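Local coordinates for protein cytochrome C2 (PDB 3C2C) that probably shuttles single electrons in the photosynthetic electron transport of Rhodospirillum rubrum through the iron of its bound haem, at residues A[24-29]-A[44-49]; A[33-38]-A[60-65]; A[39-44]-A[51-56]. One frame throughout, in Å; residues are numbered along the deposited sequence.

Interaction 1 of 3, residues A[24-29]-A[44-49]. Unlike the reference sequence in segment 44-49: N45 (reference Asp). With HEM (protoporphyrin IX containing Fe), chain B.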
loop_
_atom_site.group_PDB
_atom_site.type_symbol
_atom_site.label_atom_id
_atom_site.label_comp_id
_atom_site.label_asym_id
_atom_site.label_seq_id
_atom_site.Cartn_x
_atom_site.Cartn_y
_atom_site.Cartn_z
ATOM N N GLY A 24 -2.484 -8.690 -12.767
ATOM C CA GLY A 24 -3.575 -9.069 -12.023
ATOM C C GLY A 24 -4.717 -8.091 -12.051
ATOM O O GLY A 24 -4.533 -6.853 -12.305
ATOM N N ALA A 25 -5.882 -8.398 -11.500
ATOM C CA ALA A 25 -7.088 -7.626 -11.734
ATOM C C ALA A 25 -7.095 -6.618 -10.536
ATOM O O ALA A 25 -6.392 -6.698 -9.519
ATOM C CB ALA A 25 -8.329 -8.387 -11.351
ATOM N N ASN A 26 -7.884 -5.545 -10.766
ATOM C CA ASN A 26 -8.150 -4.517 -9.772
ATOM C C ASN A 26 -9.508 -5.014 -9.129
ATOM O O ASN A 26 -10.492 -4.453 -9.500
ATOM C CB ASN A 26 -8.146 -3.077 -10.237
ATOM C CG ASN A 26 -6.931 -2.442 -10.780
ATOM O OD1 ASN A 26 -5.799 -2.908 -10.384
ATOM N ND2 ASN A 26 -7.117 -1.706 -11.786
ATOM N N LYS A 27 -9.435 -5.812 -8.118
ATOM C CA LYS A 27 -10.643 -6.264 -7.446
ATOM C C LYS A 27 -11.481 -5.263 -6.687
ATOM O O LYS A 27 -12.796 -5.150 -6.847
ATOM C CB LYS A 27 -10.292 -7.374 -6.403
ATOM C CG LYS A 27 -9.554 -8.486 -7.188
ATOM C CD LYS A 27 -10.175 -9.595 -6.253
ATOM C CE LYS A 27 -9.324 -9.723 -5.131
ATOM N NZ LYS A 27 -9.620 -11.172 -4.727
ATOM N N VAL A 28 -10.960 -4.761 -5.558
ATOM C CA VAL A 28 -11.531 -3.645 -4.800
ATOM C C VAL A 28 -10.442 -2.458 -4.780
ATOM O O VAL A 28 -10.773 -1.358 -5.235
ATOM C CB VAL A 28 -11.876 -4.034 -3.428
ATOM C CG1 VAL A 28 -12.212 -2.997 -2.393
ATOM C CG2 VAL A 28 -12.850 -5.355 -3.483
ATOM N N GLY A 29 -9.276 -2.860 -4.275
ATOM C CA GLY A 29 -8.094 -1.972 -4.425
ATOM C C GLY A 29 -7.195 -2.412 -5.637
ATOM O O GLY A 29 -7.446 -3.283 -6.401
ATOM N N ASP A 44 -2.134 2.963 -13.403
ATOM C CA ASP A 44 -2.792 3.925 -14.344
ATOM C C ASP A 44 -4.299 3.553 -14.627
ATOM O O ASP A 44 -4.922 4.389 -15.273
ATOM C CB ASP A 44 -2.071 4.159 -15.648
ATOM C CG ASP A 44 -0.699 4.709 -15.582
ATOM O OD1 ASP A 44 0.310 4.871 -16.216
ATOM O OD2 ASP A 44 -0.744 5.448 -14.583
ATOM N N ASN A 45 -4.583 2.178 -14.447
ATOM C CA ASN A 45 -5.944 1.816 -14.752
ATOM C C ASN A 45 -6.821 1.817 -13.493
ATOM O O ASN A 45 -7.959 1.339 -13.585
ATOM C CB ASN A 45 -5.889 0.478 -15.502
ATOM C CG ASN A 45 -5.414 -0.731 -14.757
ATOM O OD1 ASN A 45 -5.953 -1.850 -15.065
ATOM N ND2 ASN A 45 -4.782 -0.594 -13.617
ATOM N N TYR A 46 -6.358 2.361 -12.378
ATOM C CA TYR A 46 -7.309 2.303 -11.182
ATOM C C TYR A 46 -7.759 3.660 -10.871
ATOM O O TYR A 46 -6.941 4.596 -11.117
ATOM C CB TYR A 46 -6.378 1.694 -10.100
ATOM C CG TYR A 46 -7.215 1.575 -8.844
ATOM C CD1 TYR A 46 -7.992 0.382 -8.658
ATOM C CD2 TYR A 46 -7.310 2.531 -7.865
ATOM C CE1 TYR A 46 -8.850 0.249 -7.582
ATOM C CE2 TYR A 46 -8.094 2.324 -6.767
ATOM C CZ TYR A 46 -8.903 1.265 -6.516
ATOM O OH TYR A 46 -9.759 1.061 -5.466
ATOM N N ALA A 47 -8.987 3.949 -10.521
ATOM C CA ALA A 47 -9.384 5.306 -10.103
ATOM C C ALA A 47 -9.102 5.553 -8.670
ATOM O O ALA A 47 -9.998 5.133 -7.777
ATOM C CB ALA A 47 -10.946 5.380 -10.192
ATOM N N TYR A 48 -8.024 6.111 -8.294
ATOM C CA TYR A 48 -7.688 6.361 -6.839
ATOM C C TYR A 48 -8.390 7.557 -6.215
ATOM O O TYR A 48 -8.754 8.494 -7.023
ATOM C CB TYR A 48 -6.235 6.702 -6.796
ATOM C CG TYR A 48 -5.262 5.551 -6.935
ATOM C CD1 TYR A 48 -4.973 4.717 -5.830
ATOM C CD2 TYR A 48 -4.800 5.339 -8.219
ATOM C CE1 TYR A 48 -4.124 3.637 -6.144
ATOM C CE2 TYR A 48 -3.907 4.244 -8.488
ATOM C CZ TYR A 48 -3.567 3.434 -7.401
ATOM O OH TYR A 48 -2.584 2.490 -7.593
ATOM N N SER A 49 -8.593 7.545 -4.949
ATOM C CA SER A 49 -9.056 8.783 -4.190
ATOM C C SER A 49 -8.023 9.975 -4.568
ATOM O O SER A 49 -6.836 9.702 -4.892
ATOM C CB SER A 49 -8.952 8.619 -2.679
ATOM O OG SER A 49 -9.970 7.658 -2.384
HETATM C CHA HEM B . -4.595 0.895 -1.842
HETATM C CHB HEM B . -1.553 -2.222 0.458
HETATM C CHC HEM B . -5.471 -4.452 2.419
HETATM C CHD HEM B . -8.434 -1.695 -0.185
HETATM C C1A HEM B . -3.483 0.240 -1.273
HETATM C C2A HEM B . -2.118 0.687 -1.461
HETATM C C3A HEM B . -1.296 -0.215 -0.944
HETATM C C4A HEM B . -2.106 -1.172 -0.178
HETATM C CMA HEM B . 0.288 -0.094 -0.841
HETATM C CAA HEM B . -1.730 1.966 -2.337
HETATM C CBA HEM B . -1.181 1.690 -3.784
HETATM C CGA HEM B . -0.937 2.920 -4.583
HETATM O O1A HEM B . -0.720 4.070 -3.988
HETATM O O2A HEM B . -0.756 2.716 -5.793
HETATM C C1B HEM B . -2.442 -3.183 1.048
HETATM C C2B HEM B . -1.956 -4.221 1.895
HETATM C C3B HEM B . -3.075 -4.761 2.427
HETATM C C4B HEM B . -4.226 -4.043 2.087
HETATM C CMB HEM B . -0.465 -4.714 1.938
HETATM C CAB HEM B . -3.136 -5.894 3.569
HETATM C CBB HEM B . -2.103 -5.907 4.591
HETATM C C1C HEM B . -6.548 -3.869 1.901
HETATM C C2C HEM B . -8.005 -4.381 2.105
HETATM C C3C HEM B . -8.791 -3.501 1.504
HETATM C C4C HEM B . -7.941 -2.692 0.617
HETATM C CMC HEM B . -8.232 -5.383 3.230
HETATM C CAC HEM B . -10.340 -3.461 1.453
HETATM C CBC HEM B . -11.167 -3.704 2.512
HETATM C C1D HEM B . -7.664 -0.732 -0.804
HETATM C C2D HEM B . -8.152 0.349 -1.590
HETATM C C3D HEM B . -7.101 1.049 -2.057
HETATM C C4D HEM B . -5.912 0.514 -1.510
HETATM C CMD HEM B . -9.710 0.495 -1.813
HETATM C CAD HEM B . -7.147 2.369 -2.902
HETATM C CBD HEM B . -7.539 3.462 -1.916
HETATM C CGD HEM B . -8.109 4.732 -2.507
HETATM O O1D HEM B . -7.783 5.102 -3.667
HETATM O O2D HEM B . -8.819 5.486 -1.706
HETATM N NA HEM B . -3.408 -0.873 -0.522
HETATM N NB HEM B . -3.839 -3.022 1.263
HETATM N NC HEM B . -6.619 -2.847 1.011
HETATM N ND HEM B . -6.267 -0.631 -0.700
HETATM FE FE HEM B . -5.046 -1.847 0.233
HETATM O O HOH W 1 -9.589 -1.308 -12.940
#
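Y46 and V28 join two irregular loops at the surface of this class I cytochrome c fold, where the chain between helices 4-10 and 50-57 wraps the propionate-bearing side of the haem. The link is one phenol-to-carbonyl hydrogen bond, flanked by an asparagine side chain and a bridging water. Y46 OH donates a hydrogen bond to V28 O at 2.6 Å, reaching a lone pair in the carbonyl plane with a C=O...O angle of 138°. CG of Y46 stands anti to the backbone N, and this extends the ring from its own loop to the backbone of 28-29. There the hydroxyl also rests against G29 CA. G29, with no side chain, lays that CA against C2D of pyrrole ring D of the haem.

N26 meets the same tyrosine ring at its edge: N26 CG lies 3.7 Å from Y46 CD1, with the amide plane nearly perpendicular (89°) to the ring. The amide is held at both ends, N26 OD1 accepting from the backbone N of N31 and N26 ND2 donating a hydrogen bond to a water at 2.8 Å. That water in turn donates to N45 O, which gives the two loops a second, solvent-mediated link.

Further along 44-49 the side chains turn from the neighbouring loop to the haem. The Y48 ring receives Y46 CD2 over the centre of one face, 3.5 Å above its plane, and its hydroxyl makes a weak bond to propionate oxygen O2A, an atom whose place is less certain. S49 holds the other propionate twice: S49 N reaches O1D at 2.9 Å in a nearly straight bond (167°), and S49 OG donates to O2D at 2.5 Å.

Interaction 2 of 3, residues A[33-38]-A[60-65]. With HEM (protoporphyrin IX containing Fe), chain B.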
loop_
_atom_site.group_PDB
_atom_site.type_symbol
_atom_site.label_atom_id
_atom_site.label_comp_id
_atom_site.label_asym_id
_atom_site.label_seq_id
_atom_site.Cartn_x
_atom_site.Cartn_y
_atom_site.Cartn_z
ATOM N N PHE A 33 1.182 -5.678 -7.596
ATOM C CA PHE A 33 2.574 -6.155 -8.012
ATOM C C PHE A 33 3.329 -4.884 -8.523
ATOM O O PHE A 33 2.803 -4.050 -9.223
ATOM C CB PHE A 33 2.457 -7.086 -9.267
ATOM C CG PHE A 33 3.777 -7.725 -9.752
ATOM C CD1 PHE A 33 4.186 -8.896 -9.134
ATOM C CD2 PHE A 33 4.515 -7.003 -10.682
ATOM C CE1 PHE A 33 5.381 -9.381 -9.362
ATOM C CE2 PHE A 33 5.789 -7.601 -11.063
ATOM C CZ PHE A 33 6.052 -8.827 -10.455
ATOM N N GLY A 34 4.646 -4.985 -8.242
ATOM C CA GLY A 34 5.448 -3.797 -8.563
ATOM C C GLY A 34 5.337 -2.514 -7.546
ATOM O O GLY A 34 5.728 -1.517 -8.091
ATOM N N VAL A 35 4.658 -2.541 -6.472
ATOM C CA VAL A 35 4.219 -1.407 -5.636
ATOM C C VAL A 35 5.540 -0.819 -4.896
ATOM O O VAL A 35 5.650 0.270 -4.613
ATOM C CB VAL A 35 3.037 -1.547 -4.697
ATOM C CG1 VAL A 35 3.166 -2.530 -3.562
ATOM C CG2 VAL A 35 2.382 -0.267 -4.271
ATOM N N PHE A 36 6.425 -1.764 -4.596
ATOM C CA PHE A 36 7.567 -1.411 -3.777
ATOM C C PHE A 36 8.389 -0.343 -4.568
ATOM O O PHE A 36 8.908 -0.728 -5.676
ATOM C CB PHE A 36 8.429 -2.519 -3.155
ATOM C CG PHE A 36 9.606 -2.248 -2.264
ATOM C CD1 PHE A 36 9.300 -1.910 -0.982
ATOM C CD2 PHE A 36 10.916 -2.264 -2.796
ATOM C CE1 PHE A 36 10.377 -1.396 -0.128
ATOM C CE2 PHE A 36 12.017 -1.913 -1.964
ATOM C CZ PHE A 36 11.602 -1.431 -0.672
ATOM N N GLU A 37 8.775 0.700 -3.786
ATOM C CA GLU A 37 9.535 1.828 -4.448
ATOM C C GLU A 37 8.907 2.470 -5.559
ATOM O O GLU A 37 9.549 3.152 -6.296
ATOM C CB GLU A 37 11.006 1.478 -4.698
ATOM C CG GLU A 37 11.543 1.214 -3.317
ATOM C CD GLU A 37 13.061 1.034 -3.163
ATOM O OE1 GLU A 37 13.440 1.449 -1.899
ATOM O OE2 GLU A 37 13.555 0.611 -4.268
ATOM N N ASN A 38 7.626 2.339 -5.722
ATOM C CA ASN A 38 6.931 2.875 -6.950
ATOM C C ASN A 38 6.183 4.124 -6.327
ATOM O O ASN A 38 6.164 4.216 -5.139
ATOM C CB ASN A 38 6.009 1.726 -7.525
ATOM C CG ASN A 38 5.724 2.139 -8.913
ATOM O OD1 ASN A 38 5.603 3.162 -9.583
ATOM N ND2 ASN A 38 5.396 1.087 -9.700
ATOM N N LEU A 60 5.782 11.252 -3.476
ATOM C CA LEU A 60 5.894 10.150 -2.474
ATOM C C LEU A 60 5.985 8.843 -3.297
ATOM O O LEU A 60 5.237 8.573 -4.228
ATOM C CB LEU A 60 4.591 10.082 -1.639
ATOM C CG LEU A 60 4.764 9.121 -0.463
ATOM C CD1 LEU A 60 3.954 9.589 0.666
ATOM C CD2 LEU A 60 4.045 7.792 -0.998
ATOM N N THR A 61 6.930 8.082 -2.861
ATOM C CA THR A 61 7.294 6.740 -3.358
ATOM C C THR A 61 7.054 5.785 -2.119
ATOM O O THR A 61 7.074 6.079 -0.896
ATOM C CB THR A 61 8.576 6.639 -4.090
ATOM O OG1 THR A 61 9.577 6.623 -3.061
ATOM C CG2 THR A 61 8.856 7.471 -5.248
ATOM N N TRP A 62 6.729 4.434 -2.489
ATOM C CA TRP A 62 6.428 3.398 -1.479
ATOM C C TRP A 62 7.716 2.697 -1.037
ATOM O O TRP A 62 7.963 1.503 -1.147
ATOM C CB TRP A 62 5.424 2.400 -2.058
ATOM C CG TRP A 62 3.963 2.909 -2.111
ATOM C CD1 TRP A 62 3.299 3.008 -3.382
ATOM C CD2 TRP A 62 3.261 3.607 -1.143
ATOM N NE1 TRP A 62 2.095 3.729 -3.101
ATOM C CE2 TRP A 62 2.022 3.960 -1.761
ATOM C CE3 TRP A 62 3.432 3.765 0.246
ATOM C CZ2 TRP A 62 0.834 4.531 -1.090
ATOM C CZ3 TRP A 62 2.267 4.327 0.865
ATOM C CH2 TRP A 62 1.083 4.744 0.215
ATOM N N THR A 63 8.485 3.364 -0.227
ATOM C CA THR A 63 9.662 3.028 0.559
ATOM C C THR A 63 9.123 2.054 1.664
ATOM O O THR A 63 7.904 2.083 2.115
ATOM C CB THR A 63 10.034 4.514 1.407
ATOM O OG1 THR A 63 10.759 5.205 0.122
ATOM C CG2 THR A 63 11.481 4.138 1.921
ATOM N N GLU A 64 10.018 1.411 2.292
ATOM C CA GLU A 64 9.776 0.623 3.499
ATOM C C GLU A 64 9.186 1.420 4.561
ATOM O O GLU A 64 8.237 0.899 5.188
ATOM C CB GLU A 64 10.947 -0.201 4.130
ATOM C CG GLU A 64 10.849 -1.141 5.240
ATOM C CD GLU A 64 12.124 -1.727 5.773
ATOM O OE1 GLU A 64 12.649 -1.646 6.975
ATOM O OE2 GLU A 64 12.824 -2.058 4.823
ATOM N N ALA A 65 9.761 2.675 4.772
ATOM C CA ALA A 65 9.087 3.421 5.841
ATOM C C ALA A 65 7.712 4.007 5.545
ATOM O O ALA A 65 6.813 4.088 6.395
ATOM C CB ALA A 65 10.220 4.495 6.117
HETATM C CHA HEM B . -4.595 0.895 -1.842
HETATM C CHB HEM B . -1.553 -2.222 0.458
HETATM C CHC HEM B . -5.471 -4.452 2.419
HETATM C CHD HEM B . -8.434 -1.695 -0.185
HETATM C C1A HEM B . -3.483 0.240 -1.273
HETATM C C2A HEM B . -2.118 0.687 -1.461
HETATM C C3A HEM B . -1.296 -0.215 -0.944
HETATM C C4A HEM B . -2.106 -1.172 -0.178
HETATM C CMA HEM B . 0.288 -0.094 -0.841
HETATM C CAA HEM B . -1.730 1.966 -2.337
HETATM C CBA HEM B . -1.181 1.690 -3.784
HETATM C CGA HEM B . -0.937 2.920 -4.583
HETATM O O1A HEM B . -0.720 4.070 -3.988
HETATM O O2A HEM B . -0.756 2.716 -5.793
HETATM C C1B HEM B . -2.442 -3.183 1.048
HETATM C C2B HEM B . -1.956 -4.221 1.895
HETATM C C3B HEM B . -3.075 -4.761 2.427
HETATM C C4B HEM B . -4.226 -4.043 2.087
HETATM C CMB HEM B . -0.465 -4.714 1.938
HETATM C CAB HEM B . -3.136 -5.894 3.569
HETATM C CBB HEM B . -2.103 -5.907 4.591
HETATM C C1C HEM B . -6.548 -3.869 1.901
HETATM C C2C HEM B . -8.005 -4.381 2.105
HETATM C C3C HEM B . -8.791 -3.501 1.504
HETATM C C4C HEM B . -7.941 -2.692 0.617
HETATM C CMC HEM B . -8.232 -5.383 3.230
HETATM C CAC HEM B . -10.340 -3.461 1.453
HETATM C CBC HEM B . -11.167 -3.704 2.512
HETATM C C1D HEM B . -7.664 -0.732 -0.804
HETATM C C2D HEM B . -8.152 0.349 -1.590
HETATM C C3D HEM B . -7.101 1.049 -2.057
HETATM C C4D HEM B . -5.912 0.514 -1.510
HETATM C CMD HEM B . -9.710 0.495 -1.813
HETATM C CAD HEM B . -7.147 2.369 -2.902
HETATM C CBD HEM B . -7.539 3.462 -1.916
HETATM C CGD HEM B . -8.109 4.732 -2.507
HETATM O O1D HEM B . -7.783 5.102 -3.667
HETATM O O2D HEM B . -8.819 5.486 -1.706
HETATM N NA HEM B . -3.408 -0.873 -0.522
HETATM N NB HEM B . -3.839 -3.022 1.263
HETATM N NC HEM B . -6.619 -2.847 1.011
HETATM N ND HEM B . -6.267 -0.631 -0.700
HETATM FE FE HEM B . -5.046 -1.847 0.233
#
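W62 meets V35 and the backbone of 33-38 with a side chain that runs on from there to the haem. Its CB lies 3.3 Å from V35 O. Farther out, W62 CD1 meets the methyl V35 CG2 at 3.5 Å; that branch stands anti to the valine's backbone N and also approaches the haem methyl CMA. At the rim of the indole, W62 NE1 donates to propionate oxygen O1A at 3.0 Å, with the oxygen in the ring plane but the bond bent to 138°. W62 CZ2 rests beside the same propionate arm, while L60 CD2 lies over one face of the ring, offset toward its rim.

The backbones are tied by two bonds around the tryptophan. W62 N donates a hydrogen bond to N38 O at 2.7 Å, nearly along the C=O axis, whereas E37 N approaches W62 O at 2.9 Å from above the carbonyl plane, 63° out of it. F36 brings CD1 and CE1 of its ring back to this junction, meeting it obliquely, with F36 CE1 3.7 Å from E64 N at the start of helix 64-72. N38 ND2 reaches back to G34 O and steadies the loop.

A type II beta turn, V35 to N38, thus docks on the inverse gamma turn centred at W62, and the indole-to-propionate bond is typical of the haem crevice of class I cytochromes c.

Interaction 3 of 3, residues A[39-44]-A[51-56]. With HEM (protoporphyrin IX containing Fe), chain B.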
loop_
_atom_site.group_PDB
_atom_site.type_symbol
_atom_site.label_atom_id
_atom_site.label_comp_id
_atom_site.label_asym_id
_atom_site.label_seq_id
_atom_site.Cartn_x
_atom_site.Cartn_y
_atom_site.Cartn_z
ATOM N N THR A 39 5.767 5.023 -7.084
ATOM C CA THR A 39 4.883 6.093 -6.767
ATOM C C THR A 39 3.600 5.777 -6.071
ATOM O O THR A 39 3.062 4.693 -6.126
ATOM C CB THR A 39 4.534 6.832 -8.099
ATOM O OG1 THR A 39 5.637 7.125 -8.971
ATOM C CG2 THR A 39 3.242 6.598 -8.742
ATOM N N ALA A 40 2.991 6.731 -5.335
ATOM C CA ALA A 40 1.614 6.617 -4.766
ATOM C C ALA A 40 0.817 6.585 -6.071
ATOM O O ALA A 40 1.346 7.144 -7.104
ATOM C CB ALA A 40 1.284 7.934 -4.169
ATOM N N ALA A 41 -0.349 6.125 -6.001
ATOM C CA ALA A 41 -1.245 6.098 -7.205
ATOM C C ALA A 41 -0.558 5.384 -8.429
ATOM O O ALA A 41 -0.494 5.963 -9.539
ATOM C CB ALA A 41 -1.757 7.484 -7.438
ATOM N N HIS A 42 0.105 4.226 -8.161
ATOM C CA HIS A 42 1.030 3.712 -9.161
ATOM C C HIS A 42 0.309 2.981 -10.307
ATOM O O HIS A 42 1.001 2.812 -11.348
ATOM C CB HIS A 42 2.068 2.840 -8.488
ATOM C CG HIS A 42 1.459 1.503 -8.111
ATOM N ND1 HIS A 42 0.402 1.449 -7.110
ATOM C CD2 HIS A 42 1.586 0.223 -8.514
ATOM C CE1 HIS A 42 0.112 0.081 -6.991
ATOM N NE2 HIS A 42 0.841 -0.641 -7.853
ATOM N N LYS A 43 -0.936 2.588 -10.162
ATOM C CA LYS A 43 -1.576 1.799 -11.278
ATOM C C LYS A 43 -2.388 2.788 -12.093
ATOM O O LYS A 43 -3.473 3.249 -11.730
ATOM C CB LYS A 43 -2.482 0.616 -10.726
ATOM C CG LYS A 43 -1.789 -0.679 -10.338
ATOM C CD LYS A 43 -0.609 -1.055 -11.272
ATOM C CE LYS A 43 -0.181 -2.497 -11.149
ATOM N NZ LYS A 43 0.470 -2.918 -9.905
ATOM N N ASP A 44 -2.134 2.963 -13.403
ATOM C CA ASP A 44 -2.792 3.925 -14.344
ATOM C C ASP A 44 -4.299 3.553 -14.627
ATOM O O ASP A 44 -4.922 4.389 -15.273
ATOM C CB ASP A 44 -2.071 4.159 -15.648
ATOM C CG ASP A 44 -0.699 4.709 -15.582
ATOM O OD1 ASP A 44 0.310 4.871 -16.216
ATOM O OD2 ASP A 44 -0.744 5.448 -14.583
ATOM N N SER A 51 -6.555 12.050 -2.967
ATOM C CA SER A 51 -5.482 12.111 -2.015
ATOM C C SER A 51 -4.218 11.358 -2.432
ATOM O O SER A 51 -3.051 11.765 -2.158
ATOM C CB SER A 51 -5.843 11.609 -0.588
ATOM O OG SER A 51 -6.100 10.274 -0.595
ATOM N N TYR A 52 -4.292 10.320 -3.213
ATOM C CA TYR A 52 -3.154 9.491 -3.711
ATOM C C TYR A 52 -2.565 10.173 -4.910
ATOM O O TYR A 52 -1.312 10.123 -4.888
ATOM C CB TYR A 52 -3.534 7.960 -4.175
ATOM C CG TYR A 52 -3.960 7.166 -2.847
ATOM C CD1 TYR A 52 -3.127 6.199 -2.327
ATOM C CD2 TYR A 52 -5.262 7.368 -2.268
ATOM C CE1 TYR A 52 -3.507 5.547 -1.168
ATOM C CE2 TYR A 52 -5.572 6.751 -1.017
ATOM C CZ TYR A 52 -4.719 5.774 -0.519
ATOM O OH TYR A 52 -5.149 5.026 0.562
ATOM N N THR A 53 -3.335 10.792 -5.670
ATOM C CA THR A 53 -2.821 11.602 -6.778
ATOM C C THR A 53 -1.954 12.810 -6.335
ATOM O O THR A 53 -0.933 13.238 -6.923
ATOM C CB THR A 53 -4.246 12.061 -7.389
ATOM O OG1 THR A 53 -4.508 10.894 -8.263
ATOM C CG2 THR A 53 -4.327 13.406 -7.979
ATOM N N GLU A 54 -2.232 13.376 -5.217
ATOM C CA GLU A 54 -1.634 14.506 -4.475
ATOM C C GLU A 54 -0.494 13.868 -3.714
ATOM O O GLU A 54 0.484 14.504 -4.107
ATOM C CB GLU A 54 -2.651 14.927 -3.322
ATOM C CG GLU A 54 -3.761 15.758 -3.920
ATOM C CD GLU A 54 -4.830 16.268 -2.964
ATOM O OE1 GLU A 54 -5.358 15.615 -2.057
ATOM O OE2 GLU A 54 -5.218 17.494 -3.032
ATOM N N MET A 55 -0.304 12.670 -3.105
ATOM C CA MET A 55 0.911 12.184 -2.611
ATOM C C MET A 55 1.816 12.072 -3.857
ATOM O O MET A 55 3.104 12.242 -3.756
ATOM C CB MET A 55 0.795 10.818 -1.830
ATOM C CG MET A 55 -0.255 11.226 -0.722
ATOM S SD MET A 55 -0.163 9.788 0.416
ATOM C CE MET A 55 -0.530 8.495 -0.676
ATOM N N LYS A 56 1.220 11.674 -4.944
ATOM C CA LYS A 56 2.060 11.247 -6.135
ATOM C C LYS A 56 2.711 12.587 -6.708
ATOM O O LYS A 56 3.876 12.631 -6.968
ATOM C CB LYS A 56 1.338 10.512 -7.197
ATOM C CG LYS A 56 2.177 10.470 -8.488
ATOM C CD LYS A 56 1.554 9.340 -9.384
ATOM C CE LYS A 56 0.876 9.980 -10.547
ATOM N NZ LYS A 56 0.745 8.836 -11.635
HETATM C CHA HEM B . -4.595 0.895 -1.842
HETATM C CHB HEM B . -1.553 -2.222 0.458
HETATM C CHC HEM B . -5.471 -4.452 2.419
HETATM C CHD HEM B . -8.434 -1.695 -0.185
HETATM C C1A HEM B . -3.483 0.240 -1.273
HETATM C C2A HEM B . -2.118 0.687 -1.461
HETATM C C3A HEM B . -1.296 -0.215 -0.944
HETATM C C4A HEM B . -2.106 -1.172 -0.178
HETATM C CMA HEM B . 0.288 -0.094 -0.841
HETATM C CAA HEM B . -1.730 1.966 -2.337
HETATM C CBA HEM B . -1.181 1.690 -3.784
HETATM C CGA HEM B . -0.937 2.920 -4.583
HETATM O O1A HEM B . -0.720 4.070 -3.988
HETATM O O2A HEM B . -0.756 2.716 -5.793
HETATM C C1B HEM B . -2.442 -3.183 1.048
HETATM C C2B HEM B . -1.956 -4.221 1.895
HETATM C C3B HEM B . -3.075 -4.761 2.427
HETATM C C4B HEM B . -4.226 -4.043 2.087
HETATM C CMB HEM B . -0.465 -4.714 1.938
HETATM C CAB HEM B . -3.136 -5.894 3.569
HETATM C CBB HEM B . -2.103 -5.907 4.591
HETATM C C1C HEM B . -6.548 -3.869 1.901
HETATM C C2C HEM B . -8.005 -4.381 2.105
HETATM C C3C HEM B . -8.791 -3.501 1.504
HETATM C C4C HEM B . -7.941 -2.692 0.617
HETATM C CMC HEM B . -8.232 -5.383 3.230
HETATM C CAC HEM B . -10.340 -3.461 1.453
HETATM C CBC HEM B . -11.167 -3.704 2.512
HETATM C C1D HEM B . -7.664 -0.732 -0.804
HETATM C C2D HEM B . -8.152 0.349 -1.590
HETATM C C3D HEM B . -7.101 1.049 -2.057
HETATM C C4D HEM B . -5.912 0.514 -1.510
HETATM C CMD HEM B . -9.710 0.495 -1.813
HETATM C CAD HEM B . -7.147 2.369 -2.902
HETATM C CBD HEM B . -7.539 3.462 -1.916
HETATM C CGD HEM B . -8.109 4.732 -2.507
HETATM O O1D HEM B . -7.783 5.102 -3.667
HETATM O O2D HEM B . -8.819 5.486 -1.706
HETATM N NA HEM B . -3.408 -0.873 -0.522
HETATM N NB HEM B . -3.839 -3.022 1.263
HETATM N NC HEM B . -6.619 -2.847 1.011
HETATM N ND HEM B . -6.267 -0.631 -0.700
HETATM FE FE HEM B . -5.046 -1.847 0.233
HETATM O O HOH W 2 0.470 6.178 -12.104
#
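The propionate end of the haem pocket is where A40 and A41 pack their methyl groups on helix 50-57. A40 CB lies 3.7 Å from M55 CB and also touches Y52 O, while A41 CB meets Y52 CB at 3.7 Å; with side chains this small, the loop backbone comes close against the helix. K56 reaches across the loop: CG stands anti to its backbone N (chi1 165°), sending the chain past A40 O and into a tight meeting of K56 CD with the methyl T39 CG2, 3.3 Å apart. The bend at chi3 then turns the amine toward A41 O, which it meets through a water. K56 NZ donates to that water at 2.7 Å, and the water donates to A41 O and D44 OD2, joining the lysine and the nearby carboxylate indirectly.

In this cytochrome c fold, the same loop offers its amides to a haem propionate: A41 N reaches O1A at 2.9 Å and H42 N points to the companion oxygen O2A, whose modelled position, too close to H42 ND1, is less sure. Y52, on the helix, sets its ring between the two propionate arms, with Y52 CD1 3.6 Å from O1A and Y52 CE2 3.6 Å from O2D. Its hydroxyl is bonded to S89 and Y70.

From the N terminus, the long irregular chain after helix 4-10 supplies the first segment of all three contacts. Interaction 1 closes a loop from 24-29 to 44-49; within it starts interaction 2, whose 33-38 waits for its partner until 60-65, so these two cross. Interaction 3, from 39-44 to 51-56, also crosses interaction 1, sharing D44 with it, but is nested inside the larger loop closed by interaction 2. Probable hydrogen bonds stitch neighbours: Y48 OH with K43 N between 1 and 3, F33 O with K43 NZ and L60 N with M55 O between 2 and 3. Interaction 3 ties helix 50-57, and interaction 2 the approach to helix 64-72, to the long loop lining the propionates; interaction 1 joins two parts of that loop.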